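Local coordinates for putative major capsid protein (Cafeteriavirus-dependent mavirus, PDB 6G44), which probably builds the outer shell of the virophage particle as a double jelly-roll major capsid protein that associates in trimers, at residues Ala110-Met114 with Leu206-Thr211; Gln43-Val48 with Ile59-Leu65; Glu315-His319 with Phe456-Glu460; Asn298-Leu304 with Thr464-Leu470. One frame throughout, in Å; residues are numbered along the deposited sequence.

Interaction 1: Ala110-Met114 with Leu206-Thr211; sequences AVINM and LVANPT
I112 carries most of the apolar contact with A208 and P210, using both branches of its side chain. Its CG1 lies beside the backbone N (chi1 -63°) and the chain runs on straight, which carries CD1 into the curve of the loop, 4.0 Å from A208 CB. L206 CD2 comes to 4.2 Å from I112 CD1, and T211 CG2 packs against the same methyl. The other branch, CG2, crosses P210 at a slant and lies 4.0 Å from its CD. Farther along, the extended chain of M114 brings its CE to 3.7 Å from P210 CG, while at the other end A110 CB and A208 CB meet at 4.1 Å. A110, I112 and M114 thus form one face of a strand, while V111 and N113 point away from the loop. That strand belongs to the large curled antiparallel sheet of one jelly roll, paired there with strands 117-121 and 222-235, and the loop leads from strand 195-205 to strand 222-235. Carbonyl contacts add to the apolar ones: I112 CD1 sits 3.5 Å from N209 O. Within the loop, T211 N donates to A208 O at 2.9 Å, and T211 OG1 lies 2.8 Å from L206 O. The peptide bond before P210 is cis, and N209 ND2 is held by P291 O on strand 286-305.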
loop_
_atom_site.group_PDB
_atom_site.type_symbol
_atom_site.label_atom_id
_atom_site.label_comp_id
_atom_site.label_asym_id
_atom_site.label_seq_id
_atom_site.Cartn_x
_atom_site.Cartn_y
_atom_site.Cartn_z
ATOM N N ALA C 110 3.359 -7.344 32.746
ATOM C CA ALA C 110 4.763 -6.984 32.756
ATOM C C ALA C 110 4.974 -5.850 33.740
ATOM O O ALA C 110 4.113 -4.963 33.905
ATOM C CB ALA C 110 5.195 -6.576 31.354
ATOM N N VAL C 111 6.124 -5.893 34.413
ATOM C CA VAL C 111 6.560 -4.807 35.261
ATOM C C VAL C 111 7.935 -4.361 34.796
ATOM O O VAL C 111 8.858 -5.164 34.699
ATOM C CB VAL C 111 6.613 -5.198 36.755
ATOM C CG1 VAL C 111 7.078 -4.018 37.583
ATOM C CG2 VAL C 111 5.244 -5.678 37.213
ATOM N N ILE C 112 8.053 -3.079 34.471
ATOM C CA ILE C 112 9.338 -2.489 34.129
ATOM C C ILE C 112 9.755 -1.540 35.253
ATOM O O ILE C 112 8.948 -0.752 35.726
ATOM C CB ILE C 112 9.292 -1.785 32.751
ATOM C CG1 ILE C 112 8.998 -2.832 31.666
ATOM C CG2 ILE C 112 10.621 -1.057 32.484
ATOM C CD1 ILE C 112 8.893 -2.282 30.244
ATOM N N ASN C 113 11.003 -1.685 35.695
ATOM C CA ASN C 113 11.614 -0.813 36.697
ATOM C C ASN C 113 12.705 0.002 36.026
ATOM O O ASN C 113 13.668 -0.558 35.480
ATOM C CB ASN C 113 12.174 -1.679 37.828
ATOM C CG ASN C 113 12.773 -0.870 38.966
ATOM O OD1 ASN C 113 13.375 0.173 38.763
ATOM N ND2 ASN C 113 12.650 -1.399 40.181
ATOM N N MET C 114 12.534 1.308 36.024
ATOM C CA MET C 114 13.586 2.246 35.636
ATOM C C MET C 114 13.953 3.101 36.854
ATOM O O MET C 114 13.145 3.893 37.330
ATOM C CB MET C 114 13.131 3.106 34.459
ATOM C CG MET C 114 12.930 2.285 33.196
ATOM S SD MET C 114 12.553 3.399 31.809
ATOM C CE MET C 114 12.503 2.204 30.457
ATOM N N LEU C 206 8.546 -5.358 22.697
ATOM C CA LEU C 206 7.697 -5.463 23.882
ATOM C C LEU C 206 6.724 -4.298 23.964
ATOM O O LEU C 206 7.171 -3.147 23.925
ATOM C CB LEU C 206 8.570 -5.463 25.136
ATOM C CG LEU C 206 7.847 -5.546 26.479
ATOM C CD1 LEU C 206 6.952 -6.756 26.610
ATOM C CD2 LEU C 206 8.886 -5.532 27.605
ATOM N N VAL C 207 5.418 -4.593 24.125
ATOM C CA VAL C 207 4.373 -3.588 24.287
ATOM C C VAL C 207 4.028 -3.492 25.766
ATOM O O VAL C 207 3.161 -4.210 26.283
ATOM C CB VAL C 207 3.145 -3.960 23.435
ATOM C CG1 VAL C 207 1.999 -2.982 23.611
ATOM C CG2 VAL C 207 3.575 -4.042 21.976
ATOM N N ALA C 208 4.767 -2.636 26.462
ATOM C CA ALA C 208 4.631 -2.491 27.933
ATOM C C ALA C 208 5.110 -1.128 28.335
ATOM O O ALA C 208 6.228 -0.767 27.992
ATOM C CB ALA C 208 5.425 -3.571 28.648
ATOM N N ASN C 209 4.310 -0.375 29.081
ATOM C CA ASN C 209 4.757 0.967 29.503
ATOM C C ASN C 209 6.134 0.891 30.221
ATOM O O ASN C 209 6.329 -0.025 31.033
ATOM C CB ASN C 209 3.734 1.604 30.436
ATOM C CG ASN C 209 2.388 1.879 29.762
ATOM O OD1 ASN C 209 1.793 0.977 29.154
ATOM N ND2 ASN C 209 1.899 3.104 29.885
ATOM N N PRO C 210 7.089 1.778 29.925
ATOM C CA PRO C 210 7.002 2.965 29.064
ATOM C C PRO C 210 7.607 2.782 27.664
ATOM O O PRO C 210 8.018 3.784 27.046
ATOM C CB PRO C 210 7.835 3.971 29.852
ATOM C CG PRO C 210 8.960 3.109 30.357
ATOM C CD PRO C 210 8.361 1.771 30.678
ATOM N N THR C 211 7.639 1.564 27.134
ATOM C CA THR C 211 8.305 1.350 25.844
ATOM C C THR C 211 7.614 2.139 24.752
ATOM O O THR C 211 6.417 2.403 24.776
ATOM C CB THR C 211 8.408 -0.124 25.405
ATOM O OG1 THR C 211 7.116 -0.622 25.053
ATOM C CG2 THR C 211 9.082 -1.006 26.466
#

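Interaction 2: Gln43-Val48 with Ile59-Leu65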
loop_
_atom_site.group_PDB
_atom_site.type_symbol
_atom_site.label_atom_id
_atom_site.label_comp_id
_atom_site.label_asym_id
_atom_site.label_seq_id
_atom_site.Cartn_x
_atom_site.Cartn_y
_atom_site.Cartn_z
ATOM N N GLN C 43 22.847 -4.654 22.712
ATOM C CA GLN C 43 22.839 -5.604 23.833
ATOM C C GLN C 43 21.923 -6.787 23.567
ATOM O O GLN C 43 20.781 -6.617 23.128
ATOM C CB GLN C 43 22.391 -4.903 25.106
ATOM C CG GLN C 43 23.199 -3.658 25.494
ATOM C CD GLN C 43 24.650 -3.985 25.735
ATOM O OE1 GLN C 43 24.964 -4.743 26.659
ATOM N NE2 GLN C 43 25.549 -3.446 24.898
ATOM N N THR C 44 22.421 -7.984 23.861
ATOM C CA THR C 44 21.624 -9.185 23.961
ATOM C C THR C 44 21.672 -9.601 25.428
ATOM O O THR C 44 22.750 -10.004 25.920
ATOM C CB THR C 44 22.145 -10.300 23.049
ATOM O OG1 THR C 44 21.964 -9.901 21.671
ATOM C CG2 THR C 44 21.368 -11.600 23.262
ATOM N N ILE C 45 20.542 -9.484 26.117
ATOM C CA ILE C 45 20.495 -9.596 27.584
ATOM C C ILE C 45 19.797 -10.885 27.957
ATOM O O ILE C 45 18.644 -11.102 27.597
ATOM C CB ILE C 45 19.763 -8.402 28.204
ATOM C CG1 ILE C 45 20.459 -7.105 27.757
ATOM C CG2 ILE C 45 19.722 -8.486 29.734
ATOM C CD1 ILE C 45 19.727 -5.870 28.122
ATOM N N GLN C 46 20.502 -11.703 28.731
ATOM C CA GLN C 46 19.978 -12.965 29.224
ATOM C C GLN C 46 19.153 -12.700 30.482
ATOM O O GLN C 46 19.411 -11.755 31.192
ATOM C CB GLN C 46 21.137 -13.917 29.567
ATOM C CG GLN C 46 22.211 -14.079 28.488
ATOM C CD GLN C 46 21.739 -14.909 27.312
ATOM O OE1 GLN C 46 21.084 -15.935 27.510
ATOM N NE2 GLN C 46 22.077 -14.484 26.072
ATOM N N PRO C 47 18.159 -13.557 30.766
ATOM C CA PRO C 47 17.418 -13.407 32.016
ATOM C C PRO C 47 18.303 -13.817 33.218
ATOM O O PRO C 47 19.350 -14.438 33.038
ATOM C CB PRO C 47 16.244 -14.355 31.849
ATOM C CG PRO C 47 16.639 -15.303 30.829
ATOM C CD PRO C 47 17.660 -14.674 29.957
ATOM N N VAL C 48 17.838 -13.461 34.397
ATOM C CA VAL C 48 18.634 -13.697 35.628
ATOM C C VAL C 48 18.789 -15.176 35.955
ATOM O O VAL C 48 19.750 -15.541 36.655
ATOM C CB VAL C 48 18.063 -12.973 36.832
ATOM C CG1 VAL C 48 18.111 -11.469 36.636
ATOM C CG2 VAL C 48 16.678 -13.489 37.192
ATOM N N ILE C 59 9.809 -14.518 34.258
ATOM C CA ILE C 59 11.092 -14.307 33.612
ATOM C C ILE C 59 11.522 -12.891 33.936
ATOM O O ILE C 59 10.734 -11.985 33.800
ATOM C CB ILE C 59 10.962 -14.465 32.076
ATOM C CG1 ILE C 59 10.541 -15.903 31.713
ATOM C CG2 ILE C 59 12.275 -14.077 31.380
ATOM C CD1 ILE C 59 9.804 -16.000 30.371
ATOM N N THR C 60 12.749 -12.721 34.437
ATOM C CA THR C 60 13.254 -11.426 34.843
ATOM C C THR C 60 14.559 -11.100 34.153
ATOM O O THR C 60 15.518 -11.891 34.156
ATOM C CB THR C 60 13.464 -11.377 36.370
ATOM O OG1 THR C 60 12.196 -11.504 37.009
ATOM C CG2 THR C 60 14.110 -10.051 36.782
ATOM N N PHE C 61 14.585 -9.902 33.561
ATOM C CA PHE C 61 15.821 -9.295 33.081
ATOM C C PHE C 61 16.224 -8.215 34.068
ATOM O O PHE C 61 15.397 -7.409 34.503
ATOM C CB PHE C 61 15.644 -8.696 31.668
ATOM C CG PHE C 61 15.213 -9.700 30.653
ATOM C CD1 PHE C 61 16.119 -10.517 30.019
ATOM C CD2 PHE C 61 13.858 -9.875 30.388
ATOM C CE1 PHE C 61 15.709 -11.473 29.124
ATOM C CE2 PHE C 61 13.444 -10.831 29.499
ATOM C CZ PHE C 61 14.369 -11.633 28.860
ATOM N N ASN C 62 17.506 -8.217 34.449
ATOM C CA ASN C 62 18.011 -7.228 35.416
ATOM C C ASN C 62 19.369 -6.837 34.896
ATOM O O ASN C 62 20.335 -7.569 35.022
ATOM C CB ASN C 62 18.076 -7.846 36.824
ATOM C CG ASN C 62 18.534 -6.862 37.877
ATOM O OD1 ASN C 62 19.258 -5.925 37.596
ATOM N ND2 ASN C 62 18.110 -7.089 39.120
ATOM N N GLN C 63 19.419 -5.675 34.259
ATOM C CA GLN C 63 20.633 -5.248 33.582
ATOM C C GLN C 63 20.733 -3.725 33.559
ATOM O O GLN C 63 20.245 -3.061 32.639
ATOM C CB GLN C 63 20.718 -5.826 32.163
ATOM C CG GLN C 63 22.013 -5.453 31.452
ATOM C CD GLN C 63 23.208 -5.969 32.225
ATOM O OE1 GLN C 63 23.455 -7.176 32.244
ATOM N NE2 GLN C 63 23.952 -5.069 32.872
ATOM N N PRO C 64 21.411 -3.140 34.554
ATOM C CA PRO C 64 21.729 -1.725 34.452
ATOM C C PRO C 64 22.453 -1.396 33.126
ATOM O O PRO C 64 23.328 -2.168 32.692
ATOM C CB PRO C 64 22.646 -1.501 35.658
ATOM C CG PRO C 64 22.198 -2.541 36.644
ATOM C CD PRO C 64 21.976 -3.744 35.796
ATOM N N LEU C 65 22.099 -0.249 32.533
ATOM C CA LEU C 65 22.683 0.183 31.273
ATOM C C LEU C 65 22.997 1.653 31.370
ATOM O O LEU C 65 22.170 2.465 31.717
ATOM C CB LEU C 65 21.728 -0.090 30.093
ATOM C CG LEU C 65 21.488 -1.545 29.703
ATOM C CD1 LEU C 65 20.370 -1.604 28.649
ATOM C CD2 LEU C 65 22.720 -2.258 29.237
HETATM O O HOH W 1 19.301 -10.132 33.367
#
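P47 and the ring of F61 lie side by side and point the same way, with P47 CD 3.8 Å from F61 CE1. The same ring atom approaches the backbone two residues before the proline, F61 CE1 standing 3.3 Å from I45 O in an oblique approach. I45 runs aslant both F61 and Q63; its CG2, the branch anti to the backbone N, meets Q63 CB at 3.7 Å. Q63 bends at chi2 (60°), which turns its amide back onto its own segment, where NE2 donates to P64 O at 3.0 Å, almost in the amide plane. Q43 and L65 slide past one another in opposite directions, CG of Q43 lying 4.0 Å from CD2 of L65. At the far end V48 crosses T60 and N62 obliquely: its CG1 rests 3.6 Å from N62 CB, and CG2 lies against T60. V48 N donates to T60 O at 2.8 Å with an N-H...O angle of 161°. One water accepts from N62 N and sits 2.7 Å from Q46 O, joining the backbones. The segments run 134° apart, and each pairs in the sheet with a different neighbour: I45 bonds through its backbone to M268, F61 to V230. Segments joined by side-chain packing, one direct backbone bond and a water, while their strands pair with different partners, fit the curled antiparallel sheet of a viral jelly roll.

Interaction 3: Glu315-His319 with Phe456-Glu460. With SO4 (sulfate ion), chain B.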
loop_
_atom_site.group_PDB
_atom_site.type_symbol
_atom_site.label_atom_id
_atom_site.label_comp_id
_atom_site.label_asym_id
_atom_site.label_seq_id
_atom_site.Cartn_x
_atom_site.Cartn_y
_atom_site.Cartn_z
ATOM N N GLU C 315 -32.822 -12.493 11.686
ATOM C CA GLU C 315 -33.364 -13.438 12.662
ATOM C C GLU C 315 -32.348 -13.941 13.671
ATOM O O GLU C 315 -32.725 -14.604 14.617
ATOM C CB GLU C 315 -34.036 -14.634 11.977
ATOM C CG GLU C 315 -35.341 -14.256 11.275
ATOM C CD GLU C 315 -36.064 -15.433 10.633
ATOM O OE1 GLU C 315 -35.800 -16.627 10.978
ATOM O OE2 GLU C 315 -36.937 -15.157 9.770
ATOM N N ARG C 316 -31.049 -13.662 13.495
ATOM C CA ARG C 316 -30.072 -14.100 14.500
ATOM C C ARG C 316 -30.459 -13.502 15.863
ATOM O O ARG C 316 -30.906 -12.331 15.949
ATOM C CB ARG C 316 -28.664 -13.651 14.110
ATOM C CG ARG C 316 -28.128 -14.333 12.859
ATOM C CD ARG C 316 -26.713 -13.858 12.528
ATOM N NE ARG C 316 -25.764 -14.354 13.502
ATOM C CZ ARG C 316 -24.445 -14.217 13.398
ATOM N NH1 ARG C 316 -23.942 -13.459 12.421
ATOM N NH2 ARG C 316 -23.643 -14.761 14.310
ATOM N N ASN C 317 -30.298 -14.293 16.918
ATOM C CA ASN C 317 -30.666 -13.826 18.258
ATOM C C ASN C 317 -29.864 -12.583 18.625
ATOM O O ASN C 317 -28.655 -12.572 18.436
ATOM C CB ASN C 317 -30.426 -14.896 19.300
ATOM C CG ASN C 317 -31.291 -16.119 19.090
ATOM O OD1 ASN C 317 -30.897 -17.085 18.437
ATOM N ND2 ASN C 317 -32.503 -16.071 19.643
ATOM N N LYS C 318 -30.544 -11.549 19.110
ATOM C CA LYS C 318 -29.920 -10.282 19.471
ATOM C C LYS C 318 -29.709 -10.291 20.964
ATOM O O LYS C 318 -30.664 -10.070 21.719
ATOM C CB LYS C 318 -30.791 -9.094 19.055
ATOM C CG LYS C 318 -31.117 -9.054 17.567
ATOM C CD LYS C 318 -31.885 -7.791 17.187
ATOM C CE LYS C 318 -32.934 -8.008 16.116
ATOM N NZ LYS C 318 -32.406 -8.452 14.793
ATOM N N HIS C 319 -28.483 -10.583 21.384
ATOM C CA HIS C 319 -28.086 -10.613 22.791
ATOM C C HIS C 319 -27.732 -9.218 23.261
ATOM O O HIS C 319 -27.192 -8.421 22.502
ATOM C CB HIS C 319 -26.888 -11.521 22.968
ATOM C CG HIS C 319 -27.159 -12.925 22.560
ATOM N ND1 HIS C 319 -28.011 -13.735 23.280
ATOM C CD2 HIS C 319 -26.750 -13.644 21.490
ATOM C CE1 HIS C 319 -28.085 -14.911 22.680
ATOM N NE2 HIS C 319 -27.338 -14.882 21.588
ATOM N N PHE C 456 -25.607 -7.634 20.306
ATOM C CA PHE C 456 -24.654 -8.403 19.517
ATOM C C PHE C 456 -25.163 -9.763 19.139
ATOM O O PHE C 456 -26.067 -10.320 19.778
ATOM C CB PHE C 456 -23.315 -8.524 20.260
ATOM C CG PHE C 456 -23.431 -9.184 21.613
ATOM C CD1 PHE C 456 -23.728 -8.419 22.740
ATOM C CD2 PHE C 456 -23.262 -10.549 21.755
ATOM C CE1 PHE C 456 -23.829 -9.036 23.992
ATOM C CE2 PHE C 456 -23.349 -11.164 22.999
ATOM C CZ PHE C 456 -23.661 -10.394 24.103
ATOM N N VAL C 457 -24.550 -10.303 18.097
ATOM C CA VAL C 457 -24.843 -11.654 17.618
ATOM C C VAL C 457 -23.621 -12.564 17.796
ATOM O O VAL C 457 -22.460 -12.123 17.709
ATOM C CB VAL C 457 -25.301 -11.660 16.141
ATOM C CG1 VAL C 457 -26.616 -10.919 15.973
ATOM C CG2 VAL C 457 -24.241 -11.074 15.204
ATOM N N THR C 458 -23.897 -13.845 18.032
ATOM C CA THR C 458 -22.869 -14.825 18.363
ATOM C C THR C 458 -22.939 -16.007 17.399
ATOM O O THR C 458 -24.004 -16.289 16.818
ATOM C CB THR C 458 -23.066 -15.326 19.799
ATOM O OG1 THR C 458 -24.390 -15.847 19.903
ATOM C CG2 THR C 458 -22.886 -14.199 20.813
ATOM N N PRO C 459 -21.822 -16.709 17.198
ATOM C CA PRO C 459 -21.763 -17.772 16.199
ATOM C C PRO C 459 -22.226 -19.166 16.627
ATOM O O PRO C 459 -22.158 -20.087 15.803
ATOM C CB PRO C 459 -20.290 -17.792 15.843
ATOM C CG PRO C 459 -19.624 -17.476 17.133
ATOM C CD PRO C 459 -20.482 -16.423 17.754
ATOM N N GLU C 460 -22.686 -19.350 17.857
ATOM C CA GLU C 460 -23.061 -20.697 18.297
ATOM C C GLU C 460 -24.309 -21.232 17.578
ATOM O O GLU C 460 -25.205 -20.489 17.192
ATOM C CB GLU C 460 -23.254 -20.750 19.817
ATOM C CG GLU C 460 -21.952 -20.833 20.604
ATOM C CD GLU C 460 -21.179 -19.532 20.616
ATOM O OE1 GLU C 460 -21.810 -18.466 20.582
ATOM O OE2 GLU C 460 -19.942 -19.592 20.694
HETATM S S SO4 B . -34.154 -12.655 19.880
HETATM O O1 SO4 B . -34.925 -13.541 18.984
HETATM O O2 SO4 B . -35.027 -11.965 20.855
HETATM O O3 SO4 B . -33.237 -13.515 20.660
HETATM O O4 SO4 B . -33.462 -11.614 19.057
HETATM O O HOH W 2 -26.600 -15.926 15.780
HETATM O O HOH W 3 -26.705 -14.483 18.168
#
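H319 and F456 form an antiparallel hydrogen-bonded pair. H319 N donates to F456 O at 2.9 Å and F456 N returns a bond to H319 O at 2.8 Å, both in the plane of the accepting carbonyl. A CH-pi contact joins the same residues: H319 CB lies over one face of the F456 ring, 3.8 Å from its centroid and 22° off the normal. R316 makes the polar side-chain contact; its chain bends at chi3 (70°) and crosses V457 at about a right angle. V457 CG2 sits over the centre of the guanidinium, 3.6 Å from CZ of R316. At the edge, R316 NH2 donates to T458 O at 3.0 Å, with the oxygen in the guanidinium plane but the donor above the carbonyl plane rather than on a lone pair. Two waters bridge the segments, one between R316 NE and T458 O, the other between N317 O and T458 N. A sulfate, probably from the crystallisation liquor, is bound by N317 ND2 to its O3 at 2.8 Å and by K318 N to its O4 at 2.9 Å. N305, from the end of strand 286-305, bonds H319 NE2 and T458 O, and G396 O takes R316 NH1. The pair lies where strand 319-328 starts and strand 448-457 ends, neighbours in a four-stranded sheet, with F456 packed against C303 and Y468 of the facing sheet.

Interaction 4: Asn298-Leu304 with Thr464-Leu470. With SO4 (sulfate ion), chain D.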
loop_
_atom_site.group_PDB
_atom_site.type_symbol
_atom_site.label_atom_id
_atom_site.label_comp_id
_atom_site.label_asym_id
_atom_site.label_seq_id
_atom_site.Cartn_x
_atom_site.Cartn_y
_atom_site.Cartn_z
ATOM N N ASN C 298 -16.571 -4.641 32.988
ATOM C CA ASN C 298 -16.918 -5.834 32.255
ATOM C C ASN C 298 -18.170 -6.455 32.846
ATOM O O ASN C 298 -18.515 -6.201 34.004
ATOM C CB ASN C 298 -15.759 -6.829 32.221
ATOM C CG ASN C 298 -15.441 -7.400 33.572
ATOM O OD1 ASN C 298 -15.932 -8.469 33.926
ATOM N ND2 ASN C 298 -14.646 -6.682 34.345
ATOM N N ILE C 299 -18.871 -7.218 32.021
ATOM C CA ILE C 299 -20.030 -7.994 32.462
ATOM C C ILE C 299 -20.223 -9.131 31.490
ATOM O O ILE C 299 -19.902 -8.983 30.295
ATOM C CB ILE C 299 -21.288 -7.117 32.591
ATOM C CG1 ILE C 299 -22.372 -7.866 33.396
ATOM C CG2 ILE C 299 -21.797 -6.642 31.236
ATOM C CD1 ILE C 299 -23.463 -6.965 33.888
ATOM N N SER C 300 -20.715 -10.268 31.972
ATOM C CA SER C 300 -20.888 -11.438 31.120
ATOM C C SER C 300 -22.279 -12.037 31.244
ATOM O O SER C 300 -23.017 -11.730 32.178
ATOM C CB SER C 300 -19.827 -12.486 31.444
ATOM O OG SER C 300 -20.026 -13.022 32.741
ATOM N N SER C 301 -22.628 -12.874 30.275
ATOM C CA SER C 301 -23.836 -13.692 30.336
ATOM C C SER C 301 -23.631 -14.963 29.526
ATOM O O SER C 301 -22.719 -15.069 28.679
ATOM C CB SER C 301 -25.056 -12.936 29.832
ATOM O OG SER C 301 -25.000 -12.740 28.417
ATOM N N MET C 302 -24.485 -15.942 29.810
ATOM C CA MET C 302 -24.599 -17.122 28.987
ATOM C C MET C 302 -25.536 -16.744 27.859
ATOM O O MET C 302 -26.701 -16.451 28.094
ATOM C CB MET C 302 -25.182 -18.306 29.798
ATOM C CG MET C 302 -25.349 -19.603 28.999
ATOM S SD MET C 302 -23.776 -20.228 28.387
ATOM C CE MET C 302 -24.249 -21.781 27.641
ATOM N N CYS C 303 -25.011 -16.765 26.630
ATOM C CA CYS C 303 -25.765 -16.397 25.442
ATOM C C CYS C 303 -26.222 -17.644 24.698
ATOM O O CYS C 303 -25.392 -18.414 24.222
ATOM C CB CYS C 303 -24.878 -15.528 24.530
ATOM S SG CYS C 303 -24.563 -13.893 25.221
ATOM N N LEU C 304 -27.547 -17.839 24.617
ATOM C CA LEU C 304 -28.144 -19.031 23.994
ATOM C C LEU C 304 -28.737 -18.630 22.675
ATOM O O LEU C 304 -29.532 -17.690 22.623
ATOM C CB LEU C 304 -29.284 -19.596 24.875
ATOM C CG LEU C 304 -28.956 -20.018 26.307
ATOM C CD1 LEU C 304 -30.213 -20.590 26.963
ATOM C CD2 LEU C 304 -27.822 -21.020 26.351
ATOM N N THR C 464 -27.676 -24.247 21.304
ATOM C CA THR C 464 -26.460 -24.233 22.100
ATOM C C THR C 464 -26.186 -22.780 22.503
ATOM O O THR C 464 -26.816 -21.844 22.018
ATOM C CB THR C 464 -25.241 -24.795 21.341
ATOM O OG1 THR C 464 -24.792 -23.842 20.350
ATOM C CG2 THR C 464 -25.570 -26.110 20.639
ATOM N N GLY C 465 -25.225 -22.626 23.390
ATOM C CA GLY C 465 -24.802 -21.312 23.823
ATOM C C GLY C 465 -23.407 -21.330 24.367
ATOM O O GLY C 465 -22.750 -22.372 24.410
ATOM N N ALA C 466 -22.960 -20.149 24.795
ATOM C CA ALA C 466 -21.628 -19.975 25.342
ATOM C C ALA C 466 -21.581 -18.646 26.057
ATOM O O ALA C 466 -22.426 -17.798 25.830
ATOM C CB ALA C 466 -20.579 -20.013 24.263
ATOM N N HIS C 467 -20.629 -18.503 26.966
ATOM C CA HIS C 467 -20.472 -17.276 27.723
ATOM C C HIS C 467 -19.721 -16.218 26.918
ATOM O O HIS C 467 -18.679 -16.532 26.343
ATOM C CB HIS C 467 -19.717 -17.523 29.035
ATOM C CG HIS C 467 -20.564 -18.106 30.122
ATOM N ND1 HIS C 467 -20.666 -19.461 30.335
ATOM C CD2 HIS C 467 -21.349 -17.515 31.054
ATOM C CE1 HIS C 467 -21.477 -19.684 31.356
ATOM N NE2 HIS C 467 -21.897 -18.522 31.818
ATOM N N TYR C 468 -20.259 -14.995 26.932
ATOM C CA TYR C 468 -19.652 -13.809 26.292
ATOM C C TYR C 468 -19.487 -12.705 27.313
ATOM O O TYR C 468 -20.332 -12.534 28.208
ATOM C CB TYR C 468 -20.482 -13.300 25.078
ATOM C CG TYR C 468 -20.250 -14.194 23.881
ATOM C CD1 TYR C 468 -20.877 -15.425 23.791
ATOM C CD2 TYR C 468 -19.326 -13.856 22.886
ATOM C CE1 TYR C 468 -20.617 -16.293 22.746
ATOM C CE2 TYR C 468 -19.066 -14.711 21.828
ATOM C CZ TYR C 468 -19.710 -15.930 21.773
ATOM O OH TYR C 468 -19.413 -16.750 20.743
ATOM N N LYS C 469 -18.391 -11.959 27.174
ATOM C CA LYS C 469 -18.045 -10.888 28.094
ATOM C C LYS C 469 -17.941 -9.557 27.347
ATOM O O LYS C 469 -17.111 -9.402 26.454
ATOM C CB LYS C 469 -16.737 -11.196 28.796
ATOM C CG LYS C 469 -16.298 -10.156 29.801
ATOM C CD LYS C 469 -14.918 -10.455 30.370
ATOM C CE LYS C 469 -14.958 -11.556 31.404
ATOM N NZ LYS C 469 -13.663 -11.669 32.125
ATOM N N LEU C 470 -18.767 -8.606 27.743
ATOM C CA LEU C 470 -18.668 -7.203 27.293
ATOM C C LEU C 470 -17.556 -6.542 28.095
ATOM O O LEU C 470 -17.563 -6.590 29.326
ATOM C CB LEU C 470 -19.997 -6.467 27.501
ATOM C CG LEU C 470 -19.990 -4.945 27.387
ATOM C CD1 LEU C 470 -19.485 -4.456 26.023
ATOM C CD2 LEU C 470 -21.342 -4.333 27.676
HETATM S S SO4 D . -18.535 -21.303 28.379
HETATM O O1 SO4 D . -19.259 -21.044 27.139
HETATM O O2 SO4 D . -19.483 -21.498 29.500
HETATM O O3 SO4 D . -17.649 -20.155 28.720
HETATM O O4 SO4 D . -17.704 -22.509 28.169
#
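I299 to L304 and G465 to L470 are paired as neighbouring antiparallel strands of one jelly-roll sheet, strand 286-305 against strand 464-482. Their axes approach to 4.5 Å and their directions differ by 158°. Six backbone hydrogen bonds support the pairing, two each at the hydrogen-bonded pairs I299-L470, S301-Y468 and C303-A466; the shortest, L470 N to I299 O, measures 2.8 Å. S300-K469, M302-H467 and L304-G465 are the non-hydrogen-bonded pairs between and beyond them. On the face of C303, Y468 and L470, the side chains turn to strands 319-328 and 448-457, and C303 CB lies 4.1 Å from Y468 CD1. Y468 OH is bonded to E460 OE2, outside the pair. The face of M302 and H467 is more exposed. There M302, with CG anti to its N and a bend at chi2 (62°), lays its SD over one face of the H467 ring, 4.0 Å from the centroid and 22° off the normal, a Met-aromatic contact. Its CE continues to 3.4 Å from G465 C. G465 has no side chain, which lets L304 CD2 come to 3.9 Å from its CA. A sulfate, probably from the crystallisation liquor, borders the imidazole edge; its approach to ND1 is too short to be read with confidence, but H467 N donates to sulfate O1 at 2.9 Å.

The four contacts fall into two groups. Interactions 1 and 2 both reach the large curled sheet; their centres lie 13 Å apart and the contacts do not touch. Interactions 3 and 4 have centres 11 Å apart and do touch, through E460 with Y468 and H319 with L304, where the four-stranded sheet meets the sheet holding strand 464-482. Centres across the groups are 33 to 48 Å apart. Interaction 2 closes before interaction 1 opens, and both precede the others; interaction 3 is nested inside the loop closed by interaction 4. The first two lie in the earlier part of the chain and the last two in the later part, consistent with two jelly rolls in tandem.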